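Local coordinates for protein PfhB2 (Pasteurella multocida, PDB 6U8T) that probably acts as a cysteine protease of the YopT family, the proteolytic domain of a Pasteurella virulence toxin, at residues L166-F174 against T183-L194; T33-H44 against S77-M86. The protein carries 1 engineered substitution. All coordinates share one frame; numbering follows the deposited sequence.

Contact 1: L166-F174 against T183-L194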
loop_
_atom_site.group_PDB
_atom_site.type_symbol
_atom_site.label_atom_id
_atom_site.label_comp_id
_atom_site.label_asym_id
_atom_site.label_seq_id
_atom_site.Cartn_x
_atom_site.Cartn_y
_atom_site.Cartn_z
ATOM N N LEU C 166 19.289 -10.120 16.375
ATOM C CA LEU C 166 20.639 -10.497 16.852
ATOM C C LEU C 166 20.686 -12.026 16.838
ATOM O O LEU C 166 19.795 -12.675 17.428
ATOM C CB LEU C 166 20.843 -9.926 18.257
ATOM C CG LEU C 166 22.127 -10.318 18.963
ATOM C CD1 LEU C 166 23.324 -9.617 18.341
ATOM C CD2 LEU C 166 22.032 -10.036 20.458
ATOM N N VAL C 167 21.645 -12.592 16.126
ATOM C CA VAL C 167 21.864 -14.062 16.083
ATOM C C VAL C 167 23.200 -14.325 16.783
ATOM O O VAL C 167 24.178 -13.655 16.413
ATOM C CB VAL C 167 21.847 -14.572 14.630
ATOM C CG1 VAL C 167 22.003 -16.083 14.552
ATOM C CG2 VAL C 167 20.603 -14.097 13.881
ATOM N N GLN C 168 23.213 -15.192 17.795
ATOM C CA GLN C 168 24.441 -15.680 18.482
ATOM C C GLN C 168 24.353 -17.197 18.570
ATOM O O GLN C 168 23.580 -17.690 19.383
ATOM C CB GLN C 168 24.596 -15.105 19.892
ATOM C CG GLN C 168 24.873 -13.609 19.915
ATOM C CD GLN C 168 24.368 -12.928 21.174
ATOM O OE1 GLN C 168 23.302 -13.255 21.709
ATOM N NE2 GLN C 168 25.145 -11.977 21.674
ATOM N N GLY C 169 25.092 -17.903 17.719
ATOM C CA GLY C 169 24.938 -19.354 17.546
ATOM C C GLY C 169 23.507 -19.683 17.212
ATOM O O GLY C 169 22.970 -19.073 16.222
ATOM N N GLU C 170 22.875 -20.523 18.034
ATOM C CA GLU C 170 21.475 -21.003 17.823
ATOM C C GLU C 170 20.465 -19.989 18.399
ATOM O O GLU C 170 19.268 -20.083 18.071
ATOM C CB GLU C 170 21.341 -22.446 18.357
ATOM C CG GLU C 170 21.678 -23.529 17.314
ATOM C CD GLU C 170 21.041 -23.355 15.917
ATOM O OE1 GLU C 170 19.781 -23.441 15.819
ATOM O OE2 GLU C 170 21.805 -23.093 14.918
ATOM N N LYS C 171 20.925 -19.016 19.186
ATOM C CA LYS C 171 20.043 -17.990 19.804
ATOM C C LYS C 171 19.659 -16.940 18.755
ATOM O O LYS C 171 20.562 -16.311 18.173
ATOM C CB LYS C 171 20.721 -17.372 21.036
ATOM C CG LYS C 171 20.290 -15.972 21.444
ATOM C CD LYS C 171 20.418 -15.719 22.940
ATOM C CE LYS C 171 20.442 -14.242 23.273
ATOM N NZ LYS C 171 19.516 -13.917 24.384
ATOM N N VAL C 172 18.359 -16.737 18.562
ATOM C CA VAL C 172 17.798 -15.662 17.688
ATOM C C VAL C 172 16.990 -14.698 18.552
ATOM O O VAL C 172 16.047 -15.144 19.217
ATOM C CB VAL C 172 16.940 -16.226 16.541
ATOM C CG1 VAL C 172 16.545 -15.123 15.574
ATOM C CG2 VAL C 172 17.645 -17.349 15.804
ATOM N N VAL C 173 17.385 -13.430 18.577
ATOM C CA VAL C 173 16.560 -12.358 19.191
ATOM C C VAL C 173 15.965 -11.542 18.047
ATOM O O VAL C 173 16.731 -11.046 17.232
ATOM C CB VAL C 173 17.375 -11.495 20.168
ATOM C CG1 VAL C 173 16.491 -10.483 20.865
ATOM C CG2 VAL C 173 18.087 -12.354 21.197
ATOM N N PHE C 174 14.634 -11.452 17.968
ATOM C CA PHE C 174 13.900 -10.724 16.907
ATOM C C PHE C 174 13.175 -9.539 17.543
ATOM O O PHE C 174 12.532 -9.732 18.577
ATOM C CB PHE C 174 12.935 -11.673 16.204
ATOM C CG PHE C 174 12.155 -11.027 15.088
ATOM C CD1 PHE C 174 12.796 -10.605 13.939
ATOM C CD2 PHE C 174 10.793 -10.841 15.186
ATOM C CE1 PHE C 174 12.084 -10.010 12.907
ATOM C CE2 PHE C 174 10.086 -10.212 14.174
ATOM C CZ PHE C 174 10.723 -9.824 13.031
ATOM N N THR C 183 12.620 -13.949 21.816
ATOM C CA THR C 183 13.857 -14.712 21.824
ATOM C C THR C 183 13.529 -16.174 21.532
ATOM O O THR C 183 12.551 -16.687 22.112
ATOM C CB THR C 183 14.612 -14.565 23.150
ATOM O OG1 THR C 183 14.717 -13.169 23.440
ATOM C CG2 THR C 183 15.989 -15.182 23.095
ATOM N N PHE C 184 14.289 -16.805 20.633
ATOM C CA PHE C 184 14.159 -18.241 20.279
ATOM C C PHE C 184 15.485 -18.931 20.564
ATOM O O PHE C 184 16.541 -18.397 20.247
ATOM C CB PHE C 184 13.709 -18.399 18.829
ATOM C CG PHE C 184 12.347 -17.817 18.558
ATOM C CD1 PHE C 184 12.214 -16.476 18.240
ATOM C CD2 PHE C 184 11.199 -18.594 18.675
ATOM C CE1 PHE C 184 10.965 -15.927 18.027
ATOM C CE2 PHE C 184 9.948 -18.041 18.442
ATOM C CZ PHE C 184 9.838 -16.708 18.124
ATOM N N PRO C 185 15.466 -20.120 21.209
ATOM C CA PRO C 185 16.702 -20.819 21.541
ATOM C C PRO C 185 17.327 -21.624 20.388
ATOM O O PRO C 185 18.410 -22.163 20.608
ATOM C CB PRO C 185 16.235 -21.742 22.678
ATOM C CG PRO C 185 14.809 -22.090 22.293
ATOM C CD PRO C 185 14.255 -20.828 21.680
ATOM N N SER C 186 16.656 -21.721 19.235
ATOM C CA SER C 186 17.156 -22.394 18.001
ATOM C C SER C 186 16.699 -21.631 16.742
ATOM O O SER C 186 15.649 -20.955 16.800
ATOM C CB SER C 186 16.695 -23.824 17.945
ATOM O OG SER C 186 15.319 -23.898 17.589
ATOM N N HIS C 187 17.457 -21.736 15.646
ATOM C CA HIS C 187 17.088 -21.187 14.308
ATOM C C HIS C 187 15.776 -21.817 13.849
ATOM O O HIS C 187 14.930 -21.071 13.362
ATOM C CB HIS C 187 18.183 -21.428 13.257
ATOM C CG HIS C 187 19.386 -20.534 13.406
ATOM N ND1 HIS C 187 20.248 -20.220 12.332
ATOM C CD2 HIS C 187 19.857 -19.862 14.479
ATOM C CE1 HIS C 187 21.238 -19.480 12.828
ATOM N NE2 HIS C 187 21.018 -19.209 14.077
ATOM N N GLN C 188 15.628 -23.130 13.999
ATOM C CA GLN C 188 14.429 -23.893 13.542
ATOM C C GLN C 188 13.180 -23.246 14.165
ATOM O O GLN C 188 12.207 -22.976 13.430
ATOM C CB GLN C 188 14.553 -25.370 13.935
ATOM C CG GLN C 188 14.060 -26.365 12.893
ATOM C CD GLN C 188 12.650 -26.052 12.490
ATOM O OE1 GLN C 188 12.417 -25.302 11.548
ATOM N NE2 GLN C 188 11.709 -26.491 13.306
ATOM N N LYS C 189 13.209 -23.009 15.478
ATOM C CA LYS C 189 12.039 -22.499 16.227
ATOM C C LYS C 189 11.673 -21.101 15.711
ATOM O O LYS C 189 10.469 -20.851 15.500
ATOM C CB LYS C 189 12.320 -22.553 17.727
ATOM C CG LYS C 189 12.238 -23.959 18.297
ATOM C CD LYS C 189 12.555 -24.029 19.767
ATOM C CE LYS C 189 12.544 -25.442 20.294
ATOM N NZ LYS C 189 13.511 -25.602 21.404
ATOM N N PHE C 190 12.670 -20.244 15.476
ATOM C CA PHE C 190 12.484 -18.896 14.879
ATOM C C PHE C 190 11.897 -19.002 13.462
ATOM O O PHE C 190 10.938 -18.285 13.158
ATOM C CB PHE C 190 13.791 -18.100 14.856
ATOM C CG PHE C 190 13.681 -16.816 14.077
ATOM C CD1 PHE C 190 13.021 -15.719 14.613
ATOM C CD2 PHE C 190 14.181 -16.724 12.788
ATOM C CE1 PHE C 190 12.896 -14.540 13.890
ATOM C CE2 PHE C 190 14.039 -15.549 12.062
ATOM C CZ PHE C 190 13.413 -14.457 12.617
ATOM N N GLU C 191 12.467 -19.857 12.612
ATOM C CA GLU C 191 12.082 -19.962 11.184
ATOM C C GLU C 191 10.623 -20.417 11.090
ATOM O O GLU C 191 9.858 -19.775 10.346
ATOM C CB GLU C 191 13.028 -20.908 10.450
ATOM C CG GLU C 191 12.677 -21.082 8.990
ATOM C CD GLU C 191 13.797 -21.682 8.142
ATOM O OE1 GLU C 191 14.991 -21.306 8.315
ATOM O OE2 GLU C 191 13.478 -22.534 7.302
ATOM N N SER C 192 10.233 -21.464 11.827
ATOM C CA SER C 192 8.846 -22.001 11.812
ATOM C C SER C 192 7.872 -20.928 12.293
ATOM O O SER C 192 6.888 -20.715 11.615
ATOM C CB SER C 192 8.728 -23.234 12.622
ATOM O OG SER C 192 9.712 -24.135 12.181
ATOM N N TRP C 193 8.165 -20.276 13.417
ATOM C CA TRP C 193 7.333 -19.205 14.013
ATOM C C TRP C 193 7.160 -18.059 13.023
ATOM O O TRP C 193 6.026 -17.618 12.860
ATOM C CB TRP C 193 7.941 -18.687 15.307
ATOM C CG TRP C 193 7.233 -17.481 15.822
ATOM C CD1 TRP C 193 6.073 -17.443 16.543
ATOM C CD2 TRP C 193 7.631 -16.118 15.632
ATOM N NE1 TRP C 193 5.749 -16.149 16.845
ATOM C CE2 TRP C 193 6.687 -15.317 16.305
ATOM C CE3 TRP C 193 8.704 -15.500 14.996
ATOM C CZ2 TRP C 193 6.792 -13.933 16.350
ATOM C CZ3 TRP C 193 8.796 -14.129 15.014
ATOM C CH2 TRP C 193 7.851 -13.361 15.684
ATOM N N LEU C 194 8.238 -17.592 12.399
ATOM C CA LEU C 194 8.216 -16.457 11.457
ATOM C C LEU C 194 7.327 -16.829 10.262
ATOM O O LEU C 194 6.435 -16.015 9.926
ATOM C CB LEU C 194 9.636 -16.115 11.006
ATOM C CG LEU C 194 9.784 -14.728 10.380
ATOM C CD1 LEU C 194 9.640 -13.642 11.436
ATOM C CD2 LEU C 194 11.105 -14.566 9.664
HETATM O O HOH W 1 17.721 -24.996 14.740
#
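V172 and F184 form an antiparallel hydrogen-bonded pair, V172 N giving to F184 O at 3.0 Å and F184 N returning to V172 O, within one beta hairpin, whose second strand leads into a helix packed over the first strand, the axes of 171-174 and 187-194 running at 36°. V173 and T183 point to one face, where T183 OG1 is hydrogen-bonded to S13 OG. V172 and F184 point to the other. There V172 CG1 sits over the face of the F190 ring, 3.8 Å from its centroid, while V172 CG2 meets H187 CD2.

The type II' beta turn from Q168 to K171 reaches the helix start. H187 N gives E170 OE1 a nearly straight bond (2.9 Å, 168°), arriving from above the carboxylate plane. A water joins the same oxygen to Q188 N, and S186 OG, as N-cap, accepts from K189 N at 3.1 Å, satisfying three successive amides. E170, bent at its second torsion, also holds OE2 over the centre of the H187 imidazole, 3.8 Å above it. From that ring NE2 donates a bent bond (132°) to G169 O, which lies out of the ring plane.

Deeper in, F174, F190 and W193 make an aromatic cluster. F174 CB lies 3.7 Å from F190 CE1; with CG anti to its backbone N, the ring continues on so that CD2 meets the indole edge, 3.9 Å from W193 CZ3.

Contact 2: T33-H44 against S77-M86. Engineered in segment 33-44: S38 (natural residue Cys).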
loop_
_atom_site.group_PDB
_atom_site.type_symbol
_atom_site.label_atom_id
_atom_site.label_comp_id
_atom_site.label_asym_id
_atom_site.label_seq_id
_atom_site.Cartn_x
_atom_site.Cartn_y
_atom_site.Cartn_z
ATOM N N THR C 33 -11.503 -2.983 3.024
ATOM C CA THR C 33 -12.970 -2.766 3.001
ATOM C C THR C 33 -13.289 -1.641 2.002
ATOM O O THR C 33 -14.308 -1.716 1.298
ATOM C CB THR C 33 -13.520 -2.412 4.390
ATOM O OG1 THR C 33 -13.411 -3.570 5.208
ATOM C CG2 THR C 33 -14.971 -1.995 4.377
ATOM N N GLN C 34 -12.482 -0.587 2.021
ATOM C CA GLN C 34 -12.672 0.645 1.229
ATOM C C GLN C 34 -12.462 0.338 -0.271
ATOM O O GLN C 34 -13.098 0.989 -1.106
ATOM C CB GLN C 34 -11.759 1.739 1.776
ATOM C CG GLN C 34 -12.285 3.133 1.475
ATOM C CD GLN C 34 -13.637 3.368 2.096
ATOM O OE1 GLN C 34 -13.882 3.014 3.231
ATOM N NE2 GLN C 34 -14.521 4.008 1.363
ATOM N N HIS C 35 -11.679 -0.668 -0.597
ATOM C CA HIS C 35 -11.583 -1.191 -1.980
ATOM C C HIS C 35 -12.963 -1.726 -2.408
ATOM O O HIS C 35 -13.436 -1.380 -3.503
ATOM C CB HIS C 35 -10.432 -2.192 -2.129
ATOM C CG HIS C 35 -10.301 -2.702 -3.527
ATOM N ND1 HIS C 35 -9.996 -4.014 -3.809
ATOM C CD2 HIS C 35 -10.531 -2.101 -4.725
ATOM C CE1 HIS C 35 -9.969 -4.190 -5.109
ATOM N NE2 HIS C 35 -10.293 -3.040 -5.699
ATOM N N GLY C 36 -13.582 -2.540 -1.562
ATOM C CA GLY C 36 -14.957 -3.043 -1.744
ATOM C C GLY C 36 -15.941 -1.914 -2.064
ATOM O O GLY C 36 -16.742 -2.049 -3.042
ATOM N N VAL C 37 -15.896 -0.855 -1.255
ATOM C CA VAL C 37 -16.846 0.289 -1.362
ATOM C C VAL C 37 -16.558 1.053 -2.669
ATOM O O VAL C 37 -17.505 1.486 -3.303
ATOM C CB VAL C 37 -16.744 1.227 -0.146
ATOM C CG1 VAL C 37 -17.601 2.468 -0.327
ATOM C CG2 VAL C 37 -17.134 0.503 1.119
ATOM N N SER C 38 -15.290 1.227 -3.015
ATOM C CA SER C 38 -14.847 1.996 -4.195
ATOM C C SER C 38 -15.271 1.261 -5.466
ATOM O O SER C 38 -15.898 1.898 -6.349
ATOM C CB SER C 38 -13.358 2.262 -4.129
ATOM O OG SER C 38 -13.121 3.267 -3.107
ATOM N N GLU C 39 -14.994 -0.038 -5.519
ATOM C CA GLU C 39 -15.371 -0.942 -6.629
ATOM C C GLU C 39 -16.888 -0.913 -6.800
ATOM O O GLU C 39 -17.354 -0.599 -7.911
ATOM C CB GLU C 39 -14.874 -2.365 -6.377
ATOM C CG GLU C 39 -15.283 -3.352 -7.454
ATOM C CD GLU C 39 -14.452 -3.306 -8.734
ATOM O OE1 GLU C 39 -13.564 -2.426 -8.822
ATOM O OE2 GLU C 39 -14.706 -4.161 -9.661
ATOM N N SER C 40 -17.643 -1.180 -5.733
ATOM C CA SER C 40 -19.116 -1.261 -5.788
ATOM C C SER C 40 -19.668 0.107 -6.221
ATOM O O SER C 40 -20.598 0.122 -7.070
ATOM C CB SER C 40 -19.691 -1.712 -4.467
ATOM O OG SER C 40 -21.112 -1.706 -4.503
ATOM N N THR C 41 -19.126 1.221 -5.704
ATOM C CA THR C 41 -19.634 2.573 -6.009
ATOM C C THR C 41 -19.379 2.905 -7.486
ATOM O O THR C 41 -20.298 3.394 -8.120
ATOM C CB THR C 41 -19.000 3.678 -5.162
ATOM O OG1 THR C 41 -19.165 3.376 -3.778
ATOM C CG2 THR C 41 -19.625 5.031 -5.495
ATOM N N CYS C 42 -18.177 2.621 -7.991
ATOM C CA CYS C 42 -17.817 2.847 -9.401
ATOM C C CYS C 42 -18.730 2.004 -10.307
ATOM O O CYS C 42 -19.211 2.549 -11.329
ATOM C CB CYS C 42 -16.339 2.573 -9.656
ATOM S SG CYS C 42 -15.282 3.882 -8.997
ATOM N N ALA C 43 -19.003 0.748 -9.948
ATOM C CA ALA C 43 -19.941 -0.096 -10.710
ATOM C C ALA C 43 -21.288 0.614 -10.780
ATOM O O ALA C 43 -21.869 0.696 -11.871
ATOM C CB ALA C 43 -20.082 -1.468 -10.085
ATOM N N HIS C 44 -21.792 1.099 -9.644
ATOM C CA HIS C 44 -23.141 1.764 -9.603
ATOM C C HIS C 44 -23.110 3.032 -10.443
ATOM O O HIS C 44 -24.055 3.233 -11.197
ATOM C CB HIS C 44 -23.585 2.033 -8.175
ATOM C CG HIS C 44 -24.141 0.838 -7.488
ATOM N ND1 HIS C 44 -23.341 -0.204 -7.003
ATOM C CD2 HIS C 44 -25.419 0.557 -7.138
ATOM C CE1 HIS C 44 -24.122 -1.087 -6.407
ATOM N NE2 HIS C 44 -25.410 -0.640 -6.502
ATOM N N SER C 77 -27.745 -0.492 -1.926
ATOM C CA SER C 77 -27.379 -1.312 -3.117
ATOM C C SER C 77 -25.850 -1.441 -3.231
ATOM O O SER C 77 -25.369 -2.511 -3.577
ATOM C CB SER C 77 -27.987 -0.729 -4.340
ATOM O OG SER C 77 -27.733 -1.569 -5.447
ATOM N N ILE C 78 -25.112 -0.372 -2.936
ATOM C CA ILE C 78 -23.633 -0.365 -2.953
ATOM C C ILE C 78 -23.113 -1.326 -1.863
ATOM O O ILE C 78 -22.181 -2.099 -2.147
ATOM C CB ILE C 78 -23.106 1.075 -2.793
ATOM C CG1 ILE C 78 -23.284 1.843 -4.113
ATOM C CG2 ILE C 78 -21.641 1.060 -2.317
ATOM C CD1 ILE C 78 -22.978 3.326 -4.031
ATOM N N LYS C 79 -23.706 -1.288 -0.671
ATOM C CA LYS C 79 -23.330 -2.149 0.477
ATOM C C LYS C 79 -23.585 -3.625 0.121
ATOM O O LYS C 79 -22.709 -4.441 0.450
ATOM C CB LYS C 79 -24.080 -1.706 1.732
ATOM C CG LYS C 79 -23.363 -0.595 2.489
ATOM C CD LYS C 79 -24.134 -0.005 3.634
ATOM C CE LYS C 79 -23.263 0.235 4.848
ATOM N NZ LYS C 79 -22.381 1.400 4.614
ATOM N N LYS C 80 -24.703 -3.932 -0.537
ATOM C CA LYS C 80 -25.046 -5.303 -1.007
ATOM C C LYS C 80 -23.927 -5.832 -1.921
ATOM O O LYS C 80 -23.412 -6.937 -1.652
ATOM C CB LYS C 80 -26.351 -5.330 -1.805
ATOM C CG LYS C 80 -27.526 -6.131 -1.275
ATOM C CD LYS C 80 -28.830 -5.777 -2.075
ATOM C CE LYS C 80 -29.755 -4.736 -1.422
ATOM N NZ LYS C 80 -30.024 -3.498 -2.224
ATOM N N LEU C 81 -23.604 -5.102 -2.999
ATOM C CA LEU C 81 -22.573 -5.519 -3.982
ATOM C C LEU C 81 -21.212 -5.629 -3.274
ATOM O O LEU C 81 -20.446 -6.544 -3.564
ATOM C CB LEU C 81 -22.515 -4.499 -5.118
ATOM C CG LEU C 81 -21.525 -4.821 -6.231
ATOM C CD1 LEU C 81 -21.727 -6.265 -6.708
ATOM C CD2 LEU C 81 -21.662 -3.844 -7.403
ATOM N N GLN C 82 -20.895 -4.679 -2.401
ATOM C CA GLN C 82 -19.603 -4.623 -1.700
ATOM C C GLN C 82 -19.429 -5.923 -0.867
ATOM O O GLN C 82 -18.369 -6.509 -0.885
ATOM C CB GLN C 82 -19.579 -3.371 -0.844
ATOM C CG GLN C 82 -18.331 -3.265 0.019
ATOM C CD GLN C 82 -18.631 -2.492 1.279
ATOM O OE1 GLN C 82 -19.480 -1.596 1.295
ATOM N NE2 GLN C 82 -17.805 -2.683 2.277
ATOM N N THR C 83 -20.462 -6.340 -0.147
ATOM C CA THR C 83 -20.541 -7.601 0.626
ATOM C C THR C 83 -20.225 -8.807 -0.271
ATOM O O THR C 83 -19.376 -9.612 0.129
ATOM C CB THR C 83 -21.937 -7.712 1.237
ATOM O OG1 THR C 83 -21.675 -6.970 2.417
ATOM C CG2 THR C 83 -22.449 -9.110 1.478
ATOM N N GLU C 84 -20.926 -8.943 -1.388
ATOM C CA GLU C 84 -20.695 -10.020 -2.381
ATOM C C GLU C 84 -19.220 -9.979 -2.846
ATOM O O GLU C 84 -18.529 -11.026 -2.790
ATOM C CB GLU C 84 -21.723 -9.898 -3.502
ATOM C CG GLU C 84 -23.092 -10.386 -3.060
ATOM C CD GLU C 84 -24.282 -9.872 -3.844
ATOM O OE1 GLU C 84 -24.051 -9.174 -4.870
ATOM O OE2 GLU C 84 -25.440 -10.144 -3.407
ATOM N N PHE C 85 -18.732 -8.796 -3.176
ATOM C CA PHE C 85 -17.340 -8.570 -3.629
ATOM C C PHE C 85 -16.341 -9.071 -2.583
ATOM O O PHE C 85 -15.379 -9.759 -2.889
ATOM C CB PHE C 85 -17.155 -7.100 -3.967
ATOM C CG PHE C 85 -15.773 -6.763 -4.452
ATOM C CD1 PHE C 85 -15.492 -6.772 -5.811
ATOM C CD2 PHE C 85 -14.784 -6.363 -3.573
ATOM C CE1 PHE C 85 -14.245 -6.398 -6.286
ATOM C CE2 PHE C 85 -13.532 -6.011 -4.047
ATOM C CZ PHE C 85 -13.270 -6.026 -5.404
HETATM N N MSE C 86 -16.623 -8.741 -1.332
HETATM C CA MSE C 86 -15.783 -9.047 -0.180
HETATM C C MSE C 86 -15.762 -10.551 0.087
HETATM O O MSE C 86 -14.770 -11.041 0.589
HETATM C CB MSE C 86 -16.355 -8.360 1.068
HETATM C CG MSE C 86 -15.379 -7.616 1.924
HETATM SE SE MSE C 86 -15.042 -5.873 1.129
HETATM C CE MSE C 86 -13.416 -6.034 0.008
#
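H44 and I78 set the orientation at one end of this helix pair: the isoleucine's CG1 stands over the centre of the imidazole, 3.6 Å from its centroid. At the ring's edge, ND1 donates to S40 O, one turn back in its own helix and near the ring plane; NE2 shares a 2.7 Å hydrogen bond with S77 OG. Two bonds and a covered face fix the ring's rotation. S40 OG reaches across to I78 O at 2.6 Å, on a lone pair in the carbonyl plane, although that oxygen already accepts from Q82 N.

At the other end the edge of F85 meets the face of H35 in a T-shaped pair (planes 87° apart), and E39 CB covers one face of F85. E39 lays CG, anti to the backbone N, 3.4 Å from F85 CE1, while its carboxylate makes a salt bridge to K151 and hydrogen bonds to T98 and, on the second subunit, T162. Between these ends the backbones come nearest at G36, where the missing side chain leaves room for Q82 CG, 3.4 Å from G36 C, and for selenomethionine M86, its CE 3.8 Å from G36 CA.

The helix axes approach to 8.4 Å at 125°, with I78 seated among V37, S40, T41 and H44 and Q82 among T33, G36, V37 and S40: knobs-into-holes packing in the helical part of a papain-like (clan CA) protease.

The two contacts lie on opposite sides of the chain's centre, their centres about 43 Å apart and their nearest atoms about 23 Å apart, and they share no helix or strand. Contact 2 is the buried one, joining two successive helices, with 32 residues between its segments, mainly through interlocking side chains. Contact 1 is local and only partly buried: backbone bonds and helix capping dominate its outer end, aromatic rings its inner end. Both touch the second subunit. The strand of 166-168 continues the sheet into it, whereas S38, engineered from Cys on helix 33-44, packs on H161 of the second subunit.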